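Local coordinates for sensory box histidine kinase/response regulator (Burkholderia thailandensis, PDB 3MR0), which probably acts as a sensor histidine kinase in two-component phosphorelay signalling, the part described here being its PAS domain, at residues Ser19-Trp23 / Ser35-Ile41; Thr29-Leu34 / Pro50-Thr54; Met42-Glu48 / Val88-Ser92; His75-Arg79 / Gly102-Trp106. The contacts are given in a common frame with arbitrary orientation. Where two conformers were deposited one is given. Residues are numbered along the deposited sequence.

In the fold
The PAS domain illustrates how one antiparallel sheet is tied to the segments around it. Interaction 1 joins strand 21-25 to helix 36-41, and interaction 2, its centre about 13 Å away, adds strand 52-53 beside strand 32-34. The two meet through the Lys39 NZ to Asp51 OD1 salt bridge of 2.7 Å. Interaction 3 follows the same helix out to the end of strand 82-89, about 10 Å between centres from interaction 1. Trp23, Phe38 and Val88, from interactions 1 and 3, line one pocket holding a PG5 molecule, probably from the crystallisation liquor. Interaction 4, centred about 27 Å from interaction 3 across the chain's centre, borders a separate PG5 site with Arg79 and Trp106.

Interaction 1: Ser19-Trp23 / Ser35-Ile41; sequences SAGLW and SPHFKKI
Strand 21-23 passes helix 36-41 at a closest axial approach of 5.9 Å and a signed crossing angle of -111°, with the CA atoms of Gly21 and Phe38 only 3.7 Å apart. No CB would fit at Gly21, since it would clash with Phe38 CA. Ser35, the helix N-cap, has chi1 in p: its OG accepts from Phe38 N (3.2 Å), capping the helix, and from Leu22 N (2.8 Å), while Ser35 N donates to Leu22 O (3.0 Å). Water 1 links Ser35 OG (2.7 Å) to Ala20 O (2.8 Å). In the PAS fold such a short helix follows the second strand of the sheet and helps enclose the central cavity. Phe38, chi1 t, sends its ring edge toward Trp23 (p), with CE1 3.8 Å from Trp23 CD1; both residues belong to a PG5-binding pocket. His37, also t, points its CA-to-CB bond at segment 19-23, bringing CD2 to 3.2 Å from the carbonyl O of Ser19, a residue that ends helix 11-17 in a Schellman motif with phi 69°.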
loop_
_atom_site.group_PDB
_atom_site.type_symbol
_atom_site.label_atom_id
_atom_site.label_comp_id
_atom_site.label_asym_id
_atom_site.label_seq_id
_atom_site.Cartn_x
_atom_site.Cartn_y
_atom_site.Cartn_z
ATOM N N SER A 19 -11.463 7.424 2.751
ATOM C CA SER A 19 -10.895 6.715 3.889
ATOM C C SER A 19 -9.549 6.170 3.466
ATOM O O SER A 19 -9.224 5.016 3.706
ATOM C CB SER A 19 -11.815 5.589 4.358
ATOM O OG SER A 19 -13.140 6.047 4.526
ATOM N N ALA A 20 -8.765 7.011 2.817
ATOM C CA ALA A 20 -7.444 6.604 2.361
ATOM C C ALA A 20 -6.364 7.141 3.297
ATOM O O ALA A 20 -6.592 8.125 4.009
ATOM C CB ALA A 20 -7.207 7.071 0.935
ATOM N N GLY A 21 -5.209 6.475 3.319
ATOM C CA GLY A 21 -4.041 6.980 4.018
ATOM C C GLY A 21 -2.964 7.476 3.068
ATOM O O GLY A 21 -2.558 6.787 2.127
ATOM N N LEU A 22 -2.487 8.686 3.315
ATOM C CA LEU A 22 -1.469 9.299 2.467
ATOM C C LEU A 22 -0.080 8.881 2.927
ATOM O O LEU A 22 0.160 8.756 4.120
ATOM C CB LEU A 22 -1.635 10.829 2.493
ATOM C CG LEU A 22 -0.459 11.777 2.248
ATOM C CD1 LEU A 22 -0.282 12.097 0.770
ATOM C CD2 LEU A 22 -0.674 13.056 3.034
ATOM N N TRP A 23 0.819 8.642 1.982
ATOM C CA TRP A 23 2.216 8.366 2.308
ATOM C C TRP A 23 3.207 9.162 1.426
ATOM O O TRP A 23 2.922 9.461 0.274
ATOM C CB TRP A 23 2.508 6.853 2.331
ATOM C CG TRP A 23 2.193 6.066 1.072
ATOM C CD1 TRP A 23 1.053 5.370 0.803
ATOM C CD2 TRP A 23 3.062 5.857 -0.053
ATOM N NE1 TRP A 23 1.150 4.756 -0.417
ATOM C CE2 TRP A 23 2.370 5.045 -0.969
ATOM C CE3 TRP A 23 4.361 6.290 -0.377
ATOM C CZ2 TRP A 23 2.923 4.653 -2.180
ATOM C CZ3 TRP A 23 4.905 5.904 -1.577
ATOM C CH2 TRP A 23 4.191 5.091 -2.465
ATOM N N SER A 35 0.035 9.729 6.998
ATOM C CA SER A 35 -1.087 10.505 7.442
ATOM C C SER A 35 -1.720 9.793 8.633
ATOM O O SER A 35 -1.519 8.581 8.830
ATOM C CB SER A 35 -2.090 10.681 6.317
ATOM O OG SER A 35 -2.674 9.442 5.963
ATOM N N PRO A 36 -2.490 10.541 9.448
ATOM C CA PRO A 36 -3.199 9.873 10.548
ATOM C C PRO A 36 -3.993 8.672 10.046
ATOM O O PRO A 36 -3.915 7.624 10.704
ATOM C CB PRO A 36 -4.128 10.970 11.084
ATOM C CG PRO A 36 -3.399 12.257 10.760
ATOM C CD PRO A 36 -2.705 12.007 9.444
ATOM N N HIS A 37 -4.721 8.791 8.926
ATOM C CA HIS A 37 -5.487 7.631 8.443
ATOM C C HIS A 37 -4.633 6.453 7.929
ATOM O O HIS A 37 -5.056 5.293 8.004
ATOM C CB HIS A 37 -6.639 7.947 7.468
ATOM C CG HIS A 37 -7.667 6.852 7.433
ATOM N ND1 HIS A 37 -8.497 6.579 8.501
ATOM C CD2 HIS A 37 -7.938 5.903 6.505
ATOM C CE1 HIS A 37 -9.262 5.538 8.218
ATOM N NE2 HIS A 37 -8.948 5.112 7.009
ATOM N N PHE A 38 -3.442 6.746 7.424
ATOM C CA PHE A 38 -2.521 5.675 7.116
ATOM C C PHE A 38 -2.257 4.910 8.404
ATOM O O PHE A 38 -2.362 3.690 8.440
ATOM C CB PHE A 38 -1.215 6.222 6.552
ATOM C CG PHE A 38 -0.269 5.161 6.102
ATOM C CD1 PHE A 38 0.018 5.003 4.763
ATOM C CD2 PHE A 38 0.322 4.302 7.022
ATOM C CE1 PHE A 38 0.886 4.018 4.337
ATOM C CE2 PHE A 38 1.197 3.298 6.607
ATOM C CZ PHE A 38 1.480 3.152 5.266
ATOM N N LYS A 39 -1.890 5.621 9.464
ATOM C CA LYS A 39 -1.616 4.944 10.726
ATOM C C LYS A 39 -2.813 4.107 11.157
ATOM O O LYS A 39 -2.672 2.978 11.649
ATOM C CB LYS A 39 -1.254 5.941 11.817
ATOM C CG LYS A 39 0.014 6.725 11.548
ATOM C CD LYS A 39 0.325 7.595 12.746
ATOM C CE LYS A 39 1.472 8.535 12.488
ATOM N NZ LYS A 39 1.338 9.678 13.423
ATOM N N LYS A 40 -3.999 4.656 10.970
ATOM C CA LYS A 40 -5.171 3.941 11.402
ATOM C C LYS A 40 -5.331 2.645 10.621
ATOM O O LYS A 40 -5.529 1.589 11.215
ATOM C CB LYS A 40 -6.407 4.818 11.297
ATOM C CG LYS A 40 -7.696 4.087 11.643
ATOM C CD LYS A 40 -7.557 3.216 12.898
ATOM C CE LYS A 40 -7.469 4.043 14.167
ATOM N NZ LYS A 40 -7.845 3.230 15.364
ATOM N N ILE A 41 -5.229 2.720 9.295
ATOM C CA ILE A 41 -5.366 1.533 8.447
ATOM C C ILE A 41 -4.411 0.408 8.851
ATOM O O ILE A 41 -4.736 -0.758 8.686
ATOM C CB ILE A 41 -5.196 1.884 6.945
ATOM C CG1 ILE A 41 -6.389 2.698 6.435
ATOM C CG2 ILE A 41 -5.012 0.628 6.090
ATOM C CD1 ILE A 41 -6.168 3.276 5.057
HETATM O O HOH W 1 -4.990 10.223 4.889
#

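Interaction 2: Thr29-Leu34 / Pro50-Thr54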
loop_
_atom_site.group_PDB
_atom_site.type_symbol
_atom_site.label_atom_id
_atom_site.label_comp_id
_atom_site.label_asym_id
_atom_site.label_seq_id
_atom_site.Cartn_x
_atom_site.Cartn_y
_atom_site.Cartn_z
ATOM N N THR A 29 16.748 7.265 1.694
ATOM C CA THR A 29 16.803 7.148 3.149
ATOM C C THR A 29 15.856 6.086 3.744
ATOM O O THR A 29 16.129 5.547 4.831
ATOM C CB THR A 29 16.525 8.510 3.810
ATOM O OG1 THR A 29 15.175 8.896 3.533
ATOM C CG2 THR A 29 17.480 9.574 3.264
ATOM N N GLY A 30 14.755 5.793 3.042
ATOM C CA GLY A 30 13.748 4.867 3.543
ATOM C C GLY A 30 12.682 5.542 4.393
ATOM O O GLY A 30 11.634 4.967 4.682
ATOM N N ALA A 31 12.946 6.789 4.772
ATOM C CA ALA A 31 12.020 7.576 5.573
ATOM C C ALA A 31 10.639 7.746 4.921
ATOM O O ALA A 31 10.521 7.977 3.725
ATOM C CB ALA A 31 12.620 8.940 5.863
HETATM N N MSE A 32 9.598 7.673 5.741
HETATM C CA MSE A 32 8.252 7.747 5.235
HETATM C C MSE A 32 7.380 8.592 6.158
HETATM O O MSE A 32 7.350 8.357 7.359
HETATM C CB MSE A 32 7.690 6.340 5.099
HETATM C CG MSE A 32 6.367 6.323 4.356
HETATM SE SE MSE A 32 5.763 4.563 3.797
HETATM C CE MSE A 32 6.620 3.497 5.165
ATOM N N TYR A 33 6.697 9.588 5.593
ATOM C CA TYR A 33 5.635 10.302 6.302
ATOM C C TYR A 33 4.321 9.559 6.129
ATOM O O TYR A 33 4.037 9.037 5.055
ATOM C CB TYR A 33 5.472 11.750 5.835
ATOM C CG TYR A 33 4.197 12.370 6.377
ATOM C CD1 TYR A 33 4.093 12.738 7.715
ATOM C CD2 TYR A 33 3.081 12.551 5.559
ATOM C CE1 TYR A 33 2.920 13.286 8.223
ATOM C CE2 TYR A 33 1.907 13.100 6.051
ATOM C CZ TYR A 33 1.827 13.470 7.390
ATOM O OH TYR A 33 0.655 14.014 7.889
ATOM N N LEU A 34 3.538 9.514 7.203
ATOM C CA LEU A 34 2.268 8.795 7.237
ATOM C C LEU A 34 1.145 9.709 7.721
ATOM O O LEU A 34 1.277 10.381 8.744
ATOM C CB LEU A 34 2.351 7.581 8.180
ATOM C CG LEU A 34 3.663 6.825 8.377
ATOM C CD1 LEU A 34 3.491 5.814 9.457
ATOM C CD2 LEU A 34 4.075 6.170 7.082
ATOM N N PRO A 50 4.978 7.593 15.203
ATOM C CA PRO A 50 5.404 8.962 14.830
ATOM C C PRO A 50 5.021 9.365 13.402
ATOM O O PRO A 50 4.884 8.483 12.566
ATOM C CB PRO A 50 6.923 8.899 14.944
ATOM C CG PRO A 50 7.175 7.724 15.808
ATOM C CD PRO A 50 6.120 6.729 15.500
ATOM N N ASP A 51 4.835 10.647 13.119
ATOM C CA ASP A 51 4.486 11.029 11.758
ATOM C C ASP A 51 5.525 10.550 10.683
ATOM O O ASP A 51 5.287 10.721 9.481
ATOM C CB ASP A 51 4.213 12.543 11.648
ATOM C CG ASP A 51 2.801 12.945 12.121
ATOM O OD1 ASP A 51 1.981 12.062 12.430
ATOM O OD2 ASP A 51 2.499 14.161 12.174
ATOM N N GLU A 52 6.646 9.935 11.108
ATOM C CA GLU A 52 7.733 9.504 10.188
ATOM C C GLU A 52 8.541 8.259 10.613
ATOM O O GLU A 52 9.186 8.269 11.659
ATOM C CB GLU A 52 8.728 10.651 9.952
ATOM C CG GLU A 52 8.132 11.923 9.349
ATOM C CD GLU A 52 9.200 12.906 8.903
ATOM O OE1 GLU A 52 8.876 14.105 8.693
ATOM O OE2 GLU A 52 10.367 12.472 8.762
ATOM N N ILE A 53 8.543 7.209 9.789
ATOM C CA ILE A 53 9.284 5.972 10.097
ATOM C C ILE A 53 10.334 5.589 9.028
ATOM O O ILE A 53 10.092 5.749 7.822
ATOM C CB ILE A 53 8.336 4.790 10.319
ATOM C CG1 ILE A 53 7.454 4.594 9.091
ATOM C CG2 ILE A 53 7.489 5.023 11.552
ATOM C CD1 ILE A 53 6.410 3.530 9.249
ATOM N N THR A 54 11.481 5.063 9.482
ATOM C CA THR A 54 12.694 5.002 8.656
ATOM C C THR A 54 13.343 3.623 8.692
ATOM O O THR A 54 12.688 2.623 8.421
ATOM C CB THR A 54 13.742 6.085 9.094
ATOM O OG1 THR A 54 13.080 7.305 9.465
ATOM C CG2 THR A 54 14.749 6.376 7.979
HETATM O O HOH W 2 0.381 12.668 10.285
#
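Antiparallel pairing at one edge of the PAS sheet brings strand 52-53 alongside strand 32-34, and the bookkeeping of its polar groups is simple. Selenomethionine Met32 and Ile53 form the hydrogen-bonded pair: Ile53 N donates to Met32 O at 2.9 Å, and the return bond from Met32 N to Ile53 O, also 2.9 Å, is weak because its angle is only 128°. One step on, Tyr33 and Glu52 make the non-hydrogen-bonded pair, CA to CA 4.5 Å; the backbone of Tyr33 instead bonds Asp24 in strand 21-25, so strand 32-34 is paired along both flanks. Leu34 N then donates to Asp51 O at 3.1 Å. The same carbonyls also receive CA-H contacts: Glu52 CA lies 3.1 Å from Met32 O, and Tyr33 CA 3.2 Å from Asp51 O.

At the other end, Gly30 takes a positive phi in the approach to the strand, and Ala31 N makes a weak bond of 3.3 Å to Thr29 OG1. The Met32 and Ile53 side chains share a face, where Leu34 CD1 meets Ile53 CD1 at 3.7 Å. Asp51 OD1 has Lys39 of the neighbouring helix as its salt-bridge partner. Water 2 bridges Tyr33 OH at 2.8 Å, Leu34 O at 2.9 Å and, weakly, that same Asp51 OD1 at 2.7 Å.

Interaction 3: Met42-Glu48 / Val88-Ser92; sequences MGYEDHE and VRTRS
The residues that follow helix 36-41 meet the turn after strand 82-89 through one backbone hydrogen bond, from Arg91 N to Met42 O at 2.7 Å. Gly43 ends helix 36-41 in a Schellman motif with phi 94°; a CB there would press on Arg91 N and Thr90 CB. In register, Met42 CA faces Thr90 CA at 4.7 Å and Gly43 CA faces Arg91 CA at 5.0 Å.

Apolar contact comes from selenomethionine Met42, whose three chi angles are all m, placing SE 3.8 Å from Val88 CG2. Val88 belongs to the PG5 pocket of this PAS domain, so Met42 packs against part of the pocket wall. Separately, Met42 CE makes a van der Waals approach to a carbonyl, 3.5 Å from Arg89 O.

Tyr44 (chi1 m) lays a ring face under Arg91: CB sits 3.3 Å from the ring centroid in a CH-pi contact. Two waters add bridges, water 3 between Gly43 O (2.8 Å) and Arg91 NH1 (3.3 Å), water 4 between Tyr44 OH (2.7 Å) and Arg89 O (3.2 Å).

The extended Arg91 side chain (chi1 to chi3 t) ends with NE 3.6 Å from Glu48 OE1, a long salt bridge with the oxygen well out of the guanidinium plane, which implies attraction of charge without a directed hydrogen bond.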
loop_
_atom_site.group_PDB
_atom_site.type_symbol
_atom_site.label_atom_id
_atom_site.label_comp_id
_atom_site.label_asym_id
_atom_site.label_seq_id
_atom_site.Cartn_x
_atom_site.Cartn_y
_atom_site.Cartn_z
HETATM N N MSE A 42 -3.241 0.752 9.386
HETATM C CA MSE A 42 -2.314 -0.259 9.925
HETATM C C MSE A 42 -2.777 -0.772 11.303
HETATM O O MSE A 42 -2.179 -1.690 11.880
HETATM C CB MSE A 42 -0.880 0.268 10.019
HETATM C CG MSE A 42 -0.276 0.692 8.702
HETATM SE SE MSE A 42 -0.243 -0.730 7.367
HETATM C CE MSE A 42 0.847 -2.007 8.352
ATOM N N GLY A 43 -3.846 -0.157 11.814
ATOM C CA GLY A 43 -4.437 -0.514 13.089
ATOM C C GLY A 43 -3.926 0.326 14.241
ATOM O O GLY A 43 -4.160 -0.028 15.392
ATOM N N TYR A 44 -3.238 1.431 13.943
ATOM C CA TYR A 44 -2.583 2.238 14.975
ATOM C C TYR A 44 -3.205 3.613 15.144
ATOM O O TYR A 44 -3.462 4.304 14.166
ATOM C CB TYR A 44 -1.098 2.420 14.664
ATOM C CG TYR A 44 -0.272 1.150 14.748
ATOM C CD1 TYR A 44 0.447 0.831 15.891
ATOM C CD2 TYR A 44 -0.210 0.275 13.668
ATOM C CE1 TYR A 44 1.191 -0.329 15.956
ATOM C CE2 TYR A 44 0.535 -0.888 13.722
ATOM C CZ TYR A 44 1.229 -1.191 14.869
ATOM O OH TYR A 44 1.963 -2.357 14.905
ATOM N N GLU A 45 -3.434 4.016 16.390
ATOM C CA GLU A 45 -3.857 5.388 16.652
ATOM C C GLU A 45 -2.732 6.363 16.311
ATOM O O GLU A 45 -1.553 6.010 16.333
ATOM C CB GLU A 45 -4.271 5.578 18.112
ATOM C CG GLU A 45 -5.563 4.903 18.488
ATOM C CD GLU A 45 -6.742 5.298 17.589
ATOM O OE1 GLU A 45 -6.786 6.441 17.085
ATOM O OE2 GLU A 45 -7.643 4.452 17.402
ATOM N N ASP A 46 -3.111 7.610 16.037
ATOM C CA ASP A 46 -2.184 8.649 15.594
ATOM C C ASP A 46 -0.929 8.717 16.473
ATOM O O ASP A 46 0.175 8.859 15.984
ATOM C CB ASP A 46 -2.935 9.992 15.566
ATOM C CG ASP A 46 -2.163 11.101 14.859
ATOM O OD1 ASP A 46 -1.168 10.816 14.144
ATOM O OD2 ASP A 46 -2.580 12.270 15.016
ATOM N N HIS A 47 -1.113 8.589 17.777
ATOM C CA HIS A 47 -0.013 8.697 18.731
ATOM C C HIS A 47 0.776 7.407 18.936
ATOM O O HIS A 47 1.811 7.419 19.600
ATOM C CB HIS A 47 -0.544 9.156 20.097
ATOM C CG HIS A 47 -1.175 8.055 20.903
ATOM N ND1 HIS A 47 -2.534 7.835 20.929
ATOM C CD2 HIS A 47 -0.628 7.120 21.714
ATOM C CE1 HIS A 47 -2.796 6.815 21.724
ATOM N NE2 HIS A 47 -1.658 6.361 22.211
ATOM N N GLU A 48 0.284 6.293 18.401
ATOM C CA GLU A 48 0.967 5.008 18.554
ATOM C C GLU A 48 2.075 4.767 17.520
ATOM O O GLU A 48 2.658 3.687 17.462
ATOM C CB GLU A 48 -0.041 3.872 18.510
ATOM C CG GLU A 48 -1.033 3.929 19.625
ATOM C CD GLU A 48 -2.141 2.938 19.431
ATOM O OE1 GLU A 48 -2.022 2.084 18.544
ATOM O OE2 GLU A 48 -3.144 3.014 20.158
ATOM N N VAL A 88 -0.852 -6.709 4.489
ATOM C CA VAL A 88 0.018 -6.175 5.534
ATOM C C VAL A 88 -0.463 -6.594 6.922
ATOM O O VAL A 88 -1.667 -6.689 7.176
ATOM C CB VAL A 88 0.144 -4.632 5.508
ATOM C CG1 VAL A 88 0.937 -4.179 4.307
ATOM C CG2 VAL A 88 -1.208 -3.962 5.569
ATOM N N ARG A 89 0.493 -6.861 7.808
ATOM C CA ARG A 89 0.205 -7.222 9.187
ATOM C C ARG A 89 -0.092 -5.951 9.988
ATOM O O ARG A 89 0.751 -5.053 10.108
ATOM C CB ARG A 89 1.386 -7.998 9.795
ATOM C CG ARG A 89 1.059 -8.727 11.088
ATOM C CD ARG A 89 2.256 -9.499 11.629
ATOM N NE ARG A 89 2.463 -10.802 10.987
ATOM C CZ ARG A 89 1.975 -11.956 11.442
ATOM N NH1 ARG A 89 1.230 -11.974 12.540
ATOM N NH2 ARG A 89 2.228 -13.091 10.799
ATOM N N THR A 90 -1.305 -5.872 10.515
ATOM C CA THR A 90 -1.736 -4.717 11.297
ATOM C C THR A 90 -1.191 -4.773 12.742
ATOM O O THR A 90 -0.573 -5.759 13.154
ATOM C CB THR A 90 -3.265 -4.604 11.273
ATOM O OG1 THR A 90 -3.838 -5.787 11.824
ATOM C CG2 THR A 90 -3.752 -4.469 9.842
ATOM N N ARG A 91 -1.405 -3.703 13.495
ATOM C CA ARG A 91 -0.863 -3.586 14.846
ATOM C C ARG A 91 -1.082 -4.867 15.609
ATOM O O ARG A 91 -0.221 -5.334 16.357
ATOM C CB ARG A 91 -1.585 -2.477 15.584
ATOM C CG ARG A 91 -1.434 -2.535 17.066
ATOM C CD ARG A 91 -2.281 -1.468 17.710
ATOM N NE ARG A 91 -2.144 -1.493 19.156
ATOM C CZ ARG A 91 -2.931 -2.186 19.969
ATOM N NH1 ARG A 91 -3.932 -2.903 19.478
ATOM N NH2 ARG A 91 -2.712 -2.160 21.280
ATOM N N SER A 92 -2.264 -5.423 15.406
ATOM C CA SER A 92 -2.751 -6.529 16.186
ATOM C C SER A 92 -2.385 -7.821 15.507
ATOM O O SER A 92 -3.066 -8.831 15.683
ATOM C CB SER A 92 -4.260 -6.442 16.262
ATOM O OG SER A 92 -4.800 -6.462 14.951
HETATM O O HOH W 3 -4.747 -2.595 16.328
HETATM O O HOH W 4 2.321 -3.404 12.422
#

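Interaction 4: His75-Arg79 / Gly102-Trp106; sequences HLEHR and GQALW
Side-chain rotamers decide how the last turn of helix 65-78 meets strand 95-106. His75 takes chi1 t with chi2 69°, which carries its ring to the strand, where NE2 accepts from Ala104 N at 2.8 Å. Its ND1 is hydrogen-bonded to the carbonyl of Asp80, consistent with a proton on ND1 and a lone pair on NE2. Trp106, chi1 m and chi2 -91°, points its CA-to-CB bond at the helix and donates from NE1 to Leu76 O at 3.2 Å. The two aromatic rings lie obliquely, planes at 46° and centroids 5.6 Å apart, with CZ2 of Trp106 over a face of the His75 ring.

Leu76 (m, t) starts away from the strand, yet its CD2 comes back to within 3.6 Å of Ala104 CB; the CA atoms of these two residues are the nearest across the contact, at 6.8 Å. Arg79 leaves the helix with phi 74° and, with chi1 m, sets CG over the Trp106 six-membered ring, 4.1 Å from its centroid, a CH-pi contact. Gln103 (t, p) turns its amide along its own strand, NE2 to Ala104 O 3.1 Å; water 5 donates to Arg79 O (2.6 Å) and accepts from Gln103 NE2 (3.2 Å).

Arg79 and Trp106, with Glu77 and His78, also border a bound PG5, and the whole is the helix-on-sheet packing of the PAS fold, in which the long helix before the last three strands lies against the sheet.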
loop_
_atom_site.group_PDB
_atom_site.type_symbol
_atom_site.label_atom_id
_atom_site.label_comp_id
_atom_site.label_asym_id
_atom_site.label_seq_id
_atom_site.Cartn_x
_atom_site.Cartn_y
_atom_site.Cartn_z
ATOM N N HIS A 75 8.658 0.335 -11.065
ATOM C CA HIS A 75 8.313 1.766 -11.017
ATOM C C HIS A 75 9.561 2.627 -10.950
ATOM O O HIS A 75 9.763 3.502 -11.786
ATOM C CB HIS A 75 7.387 2.108 -9.840
ATOM C CG HIS A 75 6.959 3.548 -9.813
ATOM N ND1 HIS A 75 6.100 4.085 -10.745
ATOM C CD2 HIS A 75 7.293 4.563 -8.982
ATOM C CE1 HIS A 75 5.911 5.366 -10.484
ATOM N NE2 HIS A 75 6.626 5.683 -9.419
ATOM N N LEU A 76 10.399 2.379 -9.950
ATOM C CA LEU A 76 11.571 3.226 -9.738
ATOM C C LEU A 76 12.591 3.139 -10.870
ATOM O O LEU A 76 13.408 4.041 -11.025
ATOM C CB LEU A 76 12.247 2.937 -8.399
ATOM C CG LEU A 76 11.393 3.252 -7.179
ATOM C CD1 LEU A 76 12.142 2.895 -5.882
ATOM C CD2 LEU A 76 10.947 4.710 -7.203
ATOM N N GLU A 77 12.550 2.065 -11.651
ATOM C CA GLU A 77 13.507 1.892 -12.733
ATOM C C GLU A 77 12.932 2.050 -14.123
ATOM O O GLU A 77 13.579 2.607 -14.994
ATOM C CB GLU A 77 14.169 0.525 -12.650
ATOM C CG GLU A 77 15.159 0.393 -11.533
ATOM C CD GLU A 77 15.734 -0.999 -11.480
ATOM O OE1 GLU A 77 15.568 -1.731 -12.471
ATOM O OE2 GLU A 77 16.329 -1.370 -10.451
ATOM N N HIS A 78 11.747 1.519 -14.369
ATOM C CA HIS A 78 11.238 1.538 -15.729
ATOM C C HIS A 78 10.138 2.554 -15.834
ATOM O O HIS A 78 9.613 2.811 -16.904
ATOM C CB HIS A 78 10.787 0.150 -16.149
ATOM C CG HIS A 78 11.928 -0.796 -16.345
ATOM N ND1 HIS A 78 12.067 -1.964 -15.629
ATOM C CD2 HIS A 78 13.012 -0.725 -17.153
ATOM C CE1 HIS A 78 13.170 -2.584 -16.002
ATOM N NE2 HIS A 78 13.766 -1.850 -16.925
ATOM N N ARG A 79 9.836 3.153 -14.691
ATOM C CA ARG A 79 8.760 4.123 -14.573
ATOM C C ARG A 79 7.376 3.486 -14.599
ATOM O O ARG A 79 6.382 4.174 -14.371
ATOM C CB ARG A 79 8.880 5.217 -15.637
ATOM C CG ARG A 79 10.082 6.134 -15.464
ATOM C CD ARG A 79 9.885 7.331 -16.332
ATOM N NE ARG A 79 8.642 7.137 -17.056
ATOM C CZ ARG A 79 7.858 8.113 -17.481
ATOM N NH1 ARG A 79 6.735 7.813 -18.112
ATOM N NH2 ARG A 79 8.192 9.379 -17.266
ATOM N N GLY A 102 1.065 4.967 -6.190
ATOM C CA GLY A 102 2.011 6.034 -5.954
ATOM C C GLY A 102 2.812 6.411 -7.173
ATOM O O GLY A 102 2.822 5.700 -8.168
ATOM N N GLN A 103 3.488 7.548 -7.058
ATOM C CA GLN A 103 4.228 8.137 -8.151
ATOM C C GLN A 103 5.516 8.713 -7.607
ATOM O O GLN A 103 5.502 9.564 -6.706
ATOM C CB GLN A 103 3.427 9.245 -8.822
ATOM C CG GLN A 103 4.193 9.930 -9.956
ATOM C CD GLN A 103 4.495 8.976 -11.099
ATOM O OE1 GLN A 103 3.584 8.426 -11.689
ATOM N NE2 GLN A 103 5.765 8.766 -11.404
ATOM N N ALA A 104 6.621 8.229 -8.167
ATOM C CA ALA A 104 7.954 8.679 -7.816
ATOM C C ALA A 104 8.349 9.950 -8.589
ATOM O O ALA A 104 7.744 10.285 -9.605
ATOM C CB ALA A 104 8.943 7.562 -8.092
ATOM N N LEU A 105 9.368 10.642 -8.093
ATOM C CA LEU A 105 9.952 11.788 -8.772
ATOM C C LEU A 105 11.421 11.494 -8.926
ATOM O O LEU A 105 12.063 11.070 -7.966
ATOM C CB LEU A 105 9.760 13.058 -7.940
ATOM C CG LEU A 105 8.318 13.524 -7.788
ATOM C CD1 LEU A 105 8.150 14.203 -6.460
ATOM C CD2 LEU A 105 7.899 14.435 -8.926
ATOM N N TRP A 106 11.943 11.716 -10.132
ATOM C CA TRP A 106 13.351 11.462 -10.456
ATOM C C TRP A 106 14.095 12.735 -10.796
ATOM O O TRP A 106 13.526 13.662 -11.377
ATOM C CB TRP A 106 13.457 10.552 -11.673
ATOM C CG TRP A 106 12.817 9.245 -11.502
ATOM C CD1 TRP A 106 13.398 8.096 -11.027
ATOM C CD2 TRP A 106 11.464 8.919 -11.811
ATOM N NE1 TRP A 106 12.477 7.074 -11.023
ATOM C CE2 TRP A 106 11.279 7.552 -11.492
ATOM C CE3 TRP A 106 10.383 9.643 -12.336
ATOM C CZ2 TRP A 106 10.056 6.901 -11.678
ATOM C CZ3 TRP A 106 9.155 8.987 -12.500
ATOM C CH2 TRP A 106 9.011 7.640 -12.179
HETATM O O HOH W 5 5.657 6.540 -13.652
#